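Local coordinates for GH26C (Muricauda sp. MAR_2010_75, PDB 6Q78), which probably hydrolyses internal beta-1,4-mannosidic linkages of mannans as an endo-acting glycoside hydrolase of family 26, at residues Ser55-Asn59 and Asp289-Ile293; Ser90-Gln94 and Tyr374-Tyr380; Arg179-Lys184 and Trp234-Cys240. One frame throughout, in Å; residues are numbered along the deposited sequence.

Interaction 1: Ser55-Asn59 and Asp289-Ile293; sequences SFMVN and DFVDI
The segment S55-N59, which leads toward helix 64-76, packs at the N-terminal end of the TIM barrel against D289-I293, the loop that runs into barrel strand 293-298. S55 and F56 finish a 3-10 turn, and F56 takes part through its carbonyl: water 1 lies 2.7 Å from both F56 O and D292 OD1, bridging them. M57 is extended (phi/psi -105/148) and its CB points sideways; its CA lies 3.6 Å from D292 OD1, while its side chain (m, t, p) packs on V67 and F70 of helix 64-76. V58 turns back to helical angles (-55/-42), with its CA 5.5 Å from that of D289. V58 N donates to D292 OD1 at 2.9 Å, nearly straight at 174°. The V58 side chain, chi1 t, is directed toward D289-I293: CG2 rests 3.3 Å from V291 N and 3.4 Å from F290 C, and CG1 3.6 Å from D289 O. Water 2 then donates to V58 O (2.7 Å) and D289 O (2.9 Å). N59 N donates to water 3 at 3.0 Å, and water 3 donates to D292 OD2 at 2.9 Å. Within D289-I293, D289 and F290 have psi near -3°, V291 is extended (-135/133), and D292 (-102/-40) uses chi1 m to bring its carboxylate to the V58 amide. D292 OD2 also accepts from F267 N of strand 265-269. One buried carboxylate thus gathers backbone amides and waters, tying the chain ahead of helix 64-76, which precedes the first barrel strand, to the start of a later strand without a counter-ion between the segments.

Interaction 2: Ser90-Gln94 and Tyr374-Tyr380; sequences SSFYQ and YNYQDTY
At the C-terminal end of the TIM barrel, the loop S90-Q94 after strand 81-86 lies along a tight hairpin in Y374-Y380, which follows strand 369-372. A type II' turn from Y376 to T379 shapes the hairpin, with Q377 at 52/-123 and D378 at -93/15; Y376 N to T379 O (2.9 Å) and T379 N to Y376 O (3.0 Å) close it. Nearest CA atoms pair Y93 with Y376 (5.0 Å) and Q94 with Q377 (4.3 Å). Direct hydrogen bonds run from S91 OG (chi1 t) to N375 O at 2.7 Å and from Q94 N to Q377 O at 2.7 Å, Q94 having left-handed angles (55/22). Water 4 joins S91 O (2.9 Å) to N375 N (3.1 Å), and water 5 F92 O (2.8 Å) to Q377 N (2.9 Å). Y93, chi1 t, presents its ring face to the edge of Y380, chi1 p: an offset edge-to-face pair, centroids 5.3 Å apart, planes at 77°. At the exposed tip, Q94 NE2 donates to D378 OD1 at 3.3 Å.

Interaction 3: Arg179-Lys184 and Trp234-Cys240; sequences RENALK and WWGQSFC
R179-K184, part of helix 176-186, lies against the loop W234-C240, with CA atoms nearest between E180 and F239 (5.2 Å) and L183 and W235 (5.9 Å). L183, chi1 t, aims its CB toward the loop, and its CD1 sits 3.8 Å from W235 CB and 3.7 Å from C240 SG. W234, chi1 p, brings CE3 to 3.6 Å from A182 CB and 4.1 Å from L183 CB, while its NE1 bonds to F160 O. W235, also p, has its CB sideways; its NE1 is hydrogen-bonded to H226 O. F239 (chi1 m) ends a turn closed by F239 N to G236 O, 3.0 Å; its CE1 meets R179 CB at 4.0 Å. The helix kinks where the amides of L183 and K184 lose their intrahelical acceptors. Water 7 bridges R179 O and W234 O and accepts from L183 N (3.0 Å); water 8 accepts from K184 N (3.0 Å) and lies 3.1 Å from F239 O. K184, chi1 m with chi2 to chi4 t, donates from NZ to water 9 (2.8 Å), which in turn donates to E180 O and F239 O. Such a hydrated helix kink here backs the aromatic loop after the fourth strand of the TIM barrel, on the side where family 26 enzymes bind substrate.

All three contacts are partly buried and lie in the periphery of one TIM barrel, but at different ends. Interaction 1 is at the N-terminal end of the strands, whereas interactions 2 and 3 involve loops at the C-terminal end; interactions 1 and 2 fall on opposite sides of the chain's centre, their centres 34 Å apart. Interactions 1 and 3 share a neighbour, helix 242-259, which V58 and L183 both touch. A buried carboxylate organises interaction 1. Interaction 2, with several exposed residues, adds direct polar bonds and an aromatic pair to its water bridges. Interaction 3, the largest at 446 Å², combines apolar packing with polar links between the segments that run through water.

Interaction 1: Ser55-Asn59 and Asp289-Ile293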
loop_
_atom_site.group_PDB
_atom_site.type_symbol
_atom_site.label_atom_id
_atom_site.label_comp_id
_atom_site.label_asym_id
_atom_site.label_seq_id
_atom_site.Cartn_x
_atom_site.Cartn_y
_atom_site.Cartn_z
ATOM N N SER A 55 -17.661 0.722 14.169
ATOM C CA SER A 55 -17.522 -0.432 15.047
ATOM C C SER A 55 -16.653 -1.531 14.445
ATOM O O SER A 55 -16.323 -2.493 15.152
ATOM C CB SER A 55 -18.902 -0.974 15.451
ATOM O OG SER A 55 -19.518 -1.644 14.358
ATOM N N PHE A 56 -16.262 -1.398 13.172
ATOM C CA PHE A 56 -15.434 -2.387 12.490
ATOM C C PHE A 56 -14.037 -1.880 12.195
ATOM O O PHE A 56 -13.270 -2.581 11.521
ATOM C CB PHE A 56 -16.118 -2.833 11.199
ATOM C CG PHE A 56 -17.419 -3.482 11.456
ATOM C CD1 PHE A 56 -17.461 -4.760 11.973
ATOM C CD2 PHE A 56 -18.609 -2.779 11.291
ATOM C CE1 PHE A 56 -18.666 -5.361 12.256
ATOM C CE2 PHE A 56 -19.811 -3.380 11.588
ATOM C CZ PHE A 56 -19.833 -4.660 12.061
ATOM N N MET A 57 -13.694 -0.697 12.691
ATOM C CA MET A 57 -12.443 -0.013 12.389
ATOM C C MET A 57 -11.455 -0.087 13.549
ATOM O O MET A 57 -11.842 -0.104 14.722
ATOM C CB MET A 57 -12.697 1.452 12.066
ATOM C CG MET A 57 -13.463 1.595 10.775
ATOM S SD MET A 57 -13.924 3.307 10.415
ATOM C CE MET A 57 -12.286 4.075 10.229
ATOM N N VAL A 58 -10.154 -0.110 13.208
ATOM C CA VAL A 58 -9.132 -0.015 14.254
ATOM C C VAL A 58 -9.372 1.230 15.095
ATOM O O VAL A 58 -9.248 1.210 16.332
ATOM C CB VAL A 58 -7.721 -0.005 13.627
ATOM C CG1 VAL A 58 -6.681 0.393 14.670
ATOM C CG2 VAL A 58 -7.407 -1.354 13.099
ATOM N N ASN A 59 -9.701 2.340 14.437
ATOM C CA ASN A 59 -9.899 3.600 15.151
ATOM C C ASN A 59 -11.349 4.040 15.028
ATOM O O ASN A 59 -11.719 4.704 14.051
ATOM C CB ASN A 59 -8.949 4.680 14.636
ATOM C CG ASN A 59 -9.120 5.975 15.364
ATOM O OD1 ASN A 59 -9.844 6.037 16.373
ATOM N ND2 ASN A 59 -8.445 7.024 14.883
ATOM N N ASP A 289 -7.983 -6.123 16.206
ATOM C CA ASP A 289 -8.018 -4.762 16.753
ATOM C C ASP A 289 -6.936 -3.847 16.179
ATOM O O ASP A 289 -6.915 -2.653 16.510
ATOM C CB ASP A 289 -7.856 -4.798 18.282
ATOM C CG ASP A 289 -9.025 -5.451 18.970
ATOM O OD1 ASP A 289 -8.875 -5.844 20.142
ATOM O OD2 ASP A 289 -10.088 -5.574 18.333
ATOM N N PHE A 290 -6.059 -4.360 15.329
ATOM C CA PHE A 290 -4.887 -3.618 14.889
ATOM C C PHE A 290 -4.770 -3.490 13.379
ATOM O O PHE A 290 -3.864 -2.800 12.909
ATOM C CB PHE A 290 -3.626 -4.299 15.455
ATOM C CG PHE A 290 -3.527 -4.206 16.935
ATOM C CD1 PHE A 290 -3.081 -3.035 17.539
ATOM C CD2 PHE A 290 -3.956 -5.253 17.743
ATOM C CE1 PHE A 290 -3.033 -2.926 18.925
ATOM C CE2 PHE A 290 -3.879 -5.149 19.128
ATOM C CZ PHE A 290 -3.432 -3.984 19.712
ATOM N N VAL A 291 -5.673 -4.095 12.608
ATOM C CA VAL A 291 -5.542 -4.141 11.153
ATOM C C VAL A 291 -6.897 -3.801 10.545
ATOM O O VAL A 291 -7.915 -4.374 10.954
ATOM C CB VAL A 291 -5.088 -5.532 10.679
ATOM C CG1 VAL A 291 -5.164 -5.601 9.162
ATOM C CG2 VAL A 291 -3.670 -5.837 11.167
ATOM N N ASP A 292 -6.893 -2.898 9.549
ATOM C CA ASP A 292 -8.094 -2.572 8.764
ATOM C C ASP A 292 -8.101 -3.245 7.396
ATOM O O ASP A 292 -9.162 -3.654 6.897
ATOM C CB ASP A 292 -8.152 -1.072 8.507
ATOM C CG ASP A 292 -8.432 -0.258 9.770
ATOM O OD1 ASP A 292 -9.485 -0.528 10.437
ATOM O OD2 ASP A 292 -7.617 0.650 10.080
ATOM N N ILE A 293 -6.930 -3.293 6.755
ATOM C CA ILE A 293 -6.773 -3.831 5.407
ATOM C C ILE A 293 -5.847 -5.038 5.483
ATOM O O ILE A 293 -4.731 -4.933 6.003
ATOM C CB ILE A 293 -6.241 -2.772 4.432
ATOM C CG1 ILE A 293 -7.344 -1.716 4.216
ATOM C CG2 ILE A 293 -5.803 -3.466 3.110
ATOM C CD1 ILE A 293 -6.867 -0.285 4.002
HETATM O O HOH W 1 -10.629 -2.843 11.277
HETATM O O HOH W 2 -8.808 -0.957 17.884
HETATM O O HOH W 3 -8.749 2.802 11.596
#

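Interaction 2: Ser90-Gln94 and Tyr374-Tyr380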
loop_
_atom_site.group_PDB
_atom_site.type_symbol
_atom_site.label_atom_id
_atom_site.label_comp_id
_atom_site.label_asym_id
_atom_site.label_seq_id
_atom_site.Cartn_x
_atom_site.Cartn_y
_atom_site.Cartn_z
ATOM N N SER A 90 4.831 11.535 -9.956
ATOM C CA SER A 90 6.216 11.998 -9.849
ATOM C C SER A 90 7.257 11.054 -10.453
ATOM O O SER A 90 8.441 11.436 -10.531
ATOM C CB SER A 90 6.563 12.199 -8.364
ATOM O OG SER A 90 6.344 10.991 -7.608
ATOM N N SER A 91 6.883 9.837 -10.863
ATOM C CA SER A 91 7.823 8.877 -11.434
ATOM C C SER A 91 7.239 8.352 -12.732
ATOM O O SER A 91 6.095 7.883 -12.756
ATOM C CB SER A 91 8.100 7.726 -10.457
ATOM O OG SER A 91 9.279 7.003 -10.856
ATOM N N PHE A 92 7.997 8.499 -13.821
ATOM C CA PHE A 92 7.491 8.233 -15.150
ATOM C C PHE A 92 8.493 7.410 -15.932
ATOM O O PHE A 92 9.706 7.602 -15.793
ATOM C CB PHE A 92 7.258 9.552 -15.912
ATOM C CG PHE A 92 6.543 10.611 -15.100
ATOM C CD1 PHE A 92 7.263 11.520 -14.337
ATOM C CD2 PHE A 92 5.161 10.682 -15.107
ATOM C CE1 PHE A 92 6.603 12.503 -13.594
ATOM C CE2 PHE A 92 4.492 11.663 -14.384
ATOM C CZ PHE A 92 5.210 12.568 -13.624
ATOM N N TYR A 93 7.971 6.559 -16.822
ATOM C CA TYR A 93 8.830 5.908 -17.804
ATOM C C TYR A 93 9.632 6.949 -18.577
ATOM O O TYR A 93 9.077 7.941 -19.082
ATOM C CB TYR A 93 7.975 5.073 -18.763
ATOM C CG TYR A 93 8.730 4.335 -19.834
ATOM C CD1 TYR A 93 9.521 3.236 -19.510
ATOM C CD2 TYR A 93 8.630 4.721 -21.159
ATOM C CE1 TYR A 93 10.209 2.547 -20.491
ATOM C CE2 TYR A 93 9.330 4.042 -22.145
ATOM C CZ TYR A 93 10.098 2.961 -21.783
ATOM O OH TYR A 93 10.797 2.265 -22.761
ATOM N N GLN A 94 10.944 6.709 -18.667
ATOM C CA GLN A 94 11.902 7.587 -19.353
ATOM C C GLN A 94 11.860 9.025 -18.838
ATOM O O GLN A 94 12.307 9.953 -19.518
ATOM C CB GLN A 94 11.788 7.490 -20.878
ATOM C CG GLN A 94 12.120 6.090 -21.365
ATOM C CD GLN A 94 12.211 5.989 -22.869
ATOM O OE1 GLN A 94 11.497 6.672 -23.604
ATOM N NE2 GLN A 94 13.094 5.115 -23.338
ATOM N N TYR A 374 6.141 1.620 -9.139
ATOM C CA TYR A 374 6.357 2.763 -10.021
ATOM C C TYR A 374 7.011 2.359 -11.347
ATOM O O TYR A 374 7.700 1.330 -11.463
ATOM C CB TYR A 374 7.116 3.914 -9.348
ATOM C CG TYR A 374 8.398 3.613 -8.605
ATOM C CD1 TYR A 374 9.520 3.103 -9.252
ATOM C CD2 TYR A 374 8.495 3.897 -7.245
ATOM C CE1 TYR A 374 10.724 2.884 -8.544
ATOM C CE2 TYR A 374 9.676 3.684 -6.550
ATOM C CZ TYR A 374 10.761 3.189 -7.196
ATOM O OH TYR A 374 11.942 2.972 -6.483
ATOM N N ASN A 375 6.814 3.211 -12.348
ATOM C CA ASN A 375 7.637 3.196 -13.562
ATOM C C ASN A 375 8.828 4.111 -13.347
ATOM O O ASN A 375 8.699 5.147 -12.701
ATOM C CB ASN A 375 6.822 3.762 -14.732
ATOM C CG ASN A 375 5.698 2.837 -15.204
ATOM O OD1 ASN A 375 5.636 1.652 -14.874
ATOM N ND2 ASN A 375 4.791 3.407 -16.011
ATOM N N TYR A 376 9.991 3.729 -13.878
ATOM C CA TYR A 376 11.194 4.500 -13.584
ATOM C C TYR A 376 12.245 4.244 -14.655
ATOM O O TYR A 376 12.572 3.089 -14.933
ATOM C CB TYR A 376 11.748 4.054 -12.217
ATOM C CG TYR A 376 13.001 4.784 -11.790
ATOM C CD1 TYR A 376 12.940 6.074 -11.290
ATOM C CD2 TYR A 376 14.238 4.179 -11.885
ATOM C CE1 TYR A 376 14.096 6.747 -10.898
ATOM C CE2 TYR A 376 15.388 4.838 -11.498
ATOM C CZ TYR A 376 15.304 6.117 -11.001
ATOM O OH TYR A 376 16.462 6.764 -10.613
ATOM N N GLN A 377 12.752 5.326 -15.259
ATOM C CA GLN A 377 13.774 5.220 -16.299
ATOM C C GLN A 377 13.334 4.242 -17.387
ATOM O O GLN A 377 12.262 4.429 -17.958
ATOM C CB GLN A 377 15.141 4.890 -15.692
ATOM C CG GLN A 377 15.586 5.978 -14.722
ATOM C CD GLN A 377 17.007 5.801 -14.214
ATOM O OE1 GLN A 377 17.572 4.706 -14.251
ATOM N NE2 GLN A 377 17.595 6.897 -13.736
ATOM N N ASP A 378 14.119 3.194 -17.682
ATOM C CA ASP A 378 13.759 2.281 -18.766
ATOM C C ASP A 378 12.962 1.068 -18.318
ATOM O O ASP A 378 12.820 0.117 -19.097
ATOM C CB ASP A 378 15.015 1.818 -19.507
ATOM C CG ASP A 378 15.633 2.920 -20.315
ATOM O OD1 ASP A 378 14.882 3.661 -20.981
ATOM O OD2 ASP A 378 16.874 3.046 -20.273
ATOM N N THR A 379 12.416 1.082 -17.106
ATOM C CA THR A 379 11.714 -0.063 -16.555
ATOM C C THR A 379 10.286 0.338 -16.254
ATOM O O THR A 379 10.054 1.334 -15.570
ATOM C CB THR A 379 12.416 -0.548 -15.279
ATOM O OG1 THR A 379 13.752 -0.946 -15.622
ATOM C CG2 THR A 379 11.691 -1.751 -14.701
ATOM N N TYR A 380 9.336 -0.435 -16.744
ATOM C CA TYR A 380 7.942 -0.070 -16.545
ATOM C C TYR A 380 7.145 -1.296 -16.151
ATOM O O TYR A 380 7.412 -2.412 -16.609
ATOM C CB TYR A 380 7.323 0.566 -17.823
ATOM C CG TYR A 380 7.209 -0.322 -19.072
ATOM C CD1 TYR A 380 8.292 -0.519 -19.913
ATOM C CD2 TYR A 380 5.998 -0.924 -19.419
ATOM C CE1 TYR A 380 8.189 -1.298 -21.070
ATOM C CE2 TYR A 380 5.877 -1.708 -20.591
ATOM C CZ TYR A 380 6.981 -1.889 -21.407
ATOM O OH TYR A 380 6.906 -2.636 -22.586
HETATM O O HOH W 4 5.015 5.515 -11.406
HETATM O O HOH W 5 12.132 8.017 -14.482
HETATM O O HOH W 6 12.538 -0.199 -21.788
#

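Interaction 3: Arg179-Lys184 and Trp234-Cys240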
loop_
_atom_site.group_PDB
_atom_site.type_symbol
_atom_site.label_atom_id
_atom_site.label_comp_id
_atom_site.label_asym_id
_atom_site.label_seq_id
_atom_site.Cartn_x
_atom_site.Cartn_y
_atom_site.Cartn_z
ATOM N N ARG A 179 21.362 -5.930 10.926
ATOM C CA ARG A 179 20.311 -6.869 10.536
ATOM C C ARG A 179 19.702 -7.550 11.753
ATOM O O ARG A 179 18.475 -7.658 11.876
ATOM C CB ARG A 179 20.928 -7.976 9.675
ATOM C CG ARG A 179 21.396 -7.548 8.324
ATOM C CD ARG A 179 21.569 -8.759 7.409
ATOM N NE ARG A 179 22.744 -9.547 7.697
ATOM C CZ ARG A 179 23.922 -9.356 7.117
ATOM N NH1 ARG A 179 24.088 -8.385 6.217
ATOM N NH2 ARG A 179 24.930 -10.138 7.445
ATOM N N GLU A 180 20.556 -8.046 12.644
ATOM C CA GLU A 180 20.113 -8.903 13.732
ATOM C C GLU A 180 19.527 -8.126 14.898
ATOM O O GLU A 180 18.841 -8.717 15.735
ATOM C CB GLU A 180 21.260 -9.822 14.170
ATOM C CG GLU A 180 21.585 -10.832 13.073
ATOM C CD GLU A 180 22.705 -11.798 13.436
ATOM O OE1 GLU A 180 23.206 -11.756 14.584
ATOM O OE2 GLU A 180 23.085 -12.598 12.550
ATOM N N ASN A 181 19.736 -6.816 14.959
ATOM C CA ASN A 181 19.320 -6.062 16.132
ATOM C C ASN A 181 18.459 -4.840 15.849
ATOM O O ASN A 181 17.948 -4.249 16.804
ATOM C CB ASN A 181 20.544 -5.615 16.942
ATOM C CG ASN A 181 21.294 -6.788 17.523
ATOM O OD1 ASN A 181 20.944 -7.278 18.590
ATOM N ND2 ASN A 181 22.300 -7.288 16.793
ATOM N N ALA A 182 18.248 -4.457 14.587
ATOM C CA ALA A 182 17.507 -3.232 14.309
ATOM C C ALA A 182 16.102 -3.265 14.897
ATOM O O ALA A 182 15.691 -2.315 15.570
ATOM C CB ALA A 182 17.488 -2.980 12.802
ATOM N N LEU A 183 15.332 -4.327 14.615
ATOM C CA LEU A 183 13.936 -4.351 15.068
ATOM C C LEU A 183 13.879 -4.471 16.582
ATOM O O LEU A 183 13.157 -3.729 17.253
ATOM C CB LEU A 183 13.147 -5.493 14.400
ATOM C CG LEU A 183 11.646 -5.468 14.750
ATOM C CD1 LEU A 183 10.752 -5.980 13.598
ATOM C CD2 LEU A 183 11.346 -6.274 15.976
ATOM N N LYS A 184 14.671 -5.371 17.150
ATOM C CA LYS A 184 14.712 -5.471 18.605
ATOM C C LYS A 184 15.003 -4.118 19.251
ATOM O O LYS A 184 14.451 -3.799 20.313
ATOM C CB LYS A 184 15.744 -6.522 19.058
ATOM C CG LYS A 184 15.392 -7.954 18.627
ATOM C CD LYS A 184 16.606 -8.895 18.698
ATOM C CE LYS A 184 16.270 -10.256 18.096
ATOM N NZ LYS A 184 17.478 -11.131 18.068
ATOM N N TRP A 234 14.930 -5.456 7.302
ATOM C CA TRP A 234 15.394 -5.796 8.650
ATOM C C TRP A 234 14.250 -6.149 9.598
ATOM O O TRP A 234 14.503 -6.712 10.674
ATOM C CB TRP A 234 16.297 -4.678 9.196
ATOM C CG TRP A 234 15.724 -3.311 9.143
ATOM C CD1 TRP A 234 15.902 -2.377 8.139
ATOM C CD2 TRP A 234 14.851 -2.684 10.111
ATOM N NE1 TRP A 234 15.215 -1.220 8.438
ATOM C CE2 TRP A 234 14.547 -1.386 9.627
ATOM C CE3 TRP A 234 14.266 -3.114 11.305
ATOM C CZ2 TRP A 234 13.728 -0.483 10.315
ATOM C CZ3 TRP A 234 13.436 -2.227 11.997
ATOM C CH2 TRP A 234 13.159 -0.913 11.485
ATOM N N TRP A 235 13.002 -5.867 9.220
ATOM C CA TRP A 235 11.852 -6.358 9.959
ATOM C C TRP A 235 11.417 -7.748 9.487
ATOM O O TRP A 235 10.350 -8.213 9.885
ATOM C CB TRP A 235 10.697 -5.350 9.882
ATOM C CG TRP A 235 10.354 -4.924 8.496
ATOM C CD1 TRP A 235 9.475 -5.550 7.621
ATOM C CD2 TRP A 235 10.802 -3.739 7.815
ATOM N NE1 TRP A 235 9.404 -4.842 6.430
ATOM C CE2 TRP A 235 10.172 -3.711 6.535
ATOM C CE3 TRP A 235 11.664 -2.698 8.166
ATOM C CZ2 TRP A 235 10.411 -2.695 5.591
ATOM C CZ3 TRP A 235 11.909 -1.681 7.238
ATOM C CH2 TRP A 235 11.280 -1.682 5.951
ATOM N N GLY A 236 12.227 -8.408 8.666
ATOM C CA GLY A 236 11.908 -9.724 8.146
ATOM C C GLY A 236 12.053 -10.851 9.158
ATOM O O GLY A 236 12.603 -10.724 10.250
ATOM N N GLN A 237 11.529 -12.009 8.766
ATOM C CA GLN A 237 11.247 -13.067 9.733
ATOM C C GLN A 237 12.496 -13.712 10.307
ATOM O O GLN A 237 12.409 -14.309 11.387
ATOM C CB GLN A 237 10.330 -14.118 9.108
ATOM C CG GLN A 237 10.856 -14.766 7.867
ATOM C CD GLN A 237 11.523 -16.119 8.163
ATOM O OE1 GLN A 237 11.170 -16.800 9.125
ATOM N NE2 GLN A 237 12.502 -16.499 7.342
ATOM N N SER A 238 13.636 -13.650 9.607
ATOM C CA SER A 238 14.870 -14.229 10.117
ATOM C C SER A 238 15.485 -13.388 11.217
ATOM O O SER A 238 16.387 -13.872 11.923
ATOM C CB SER A 238 15.909 -14.334 8.993
ATOM O OG SER A 238 15.405 -15.065 7.894
ATOM N N PHE A 239 15.031 -12.153 11.374
ATOM C CA PHE A 239 15.679 -11.191 12.246
ATOM C C PHE A 239 14.885 -10.887 13.499
ATOM O O PHE A 239 15.394 -10.173 14.370
ATOM C CB PHE A 239 15.908 -9.887 11.464
ATOM C CG PHE A 239 16.537 -10.123 10.148
ATOM C CD1 PHE A 239 17.804 -10.714 10.089
ATOM C CD2 PHE A 239 15.859 -9.848 8.971
ATOM C CE1 PHE A 239 18.376 -10.996 8.870
ATOM C CE2 PHE A 239 16.454 -10.122 7.761
ATOM C CZ PHE A 239 17.697 -10.684 7.710
ATOM N N CYS A 240 13.674 -11.427 13.638
ATOM C CA CYS A 240 12.876 -11.166 14.826
ATOM C C CYS A 240 11.908 -12.321 15.028
ATOM O O CYS A 240 11.575 -13.055 14.086
ATOM C CB CYS A 240 12.110 -9.827 14.726
ATOM S SG CYS A 240 10.981 -9.705 13.310
HETATM O O HOH W 7 16.284 -6.447 12.710
HETATM O O HOH W 8 16.034 -7.361 15.424
HETATM O O HOH W 9 18.064 -11.363 15.295
#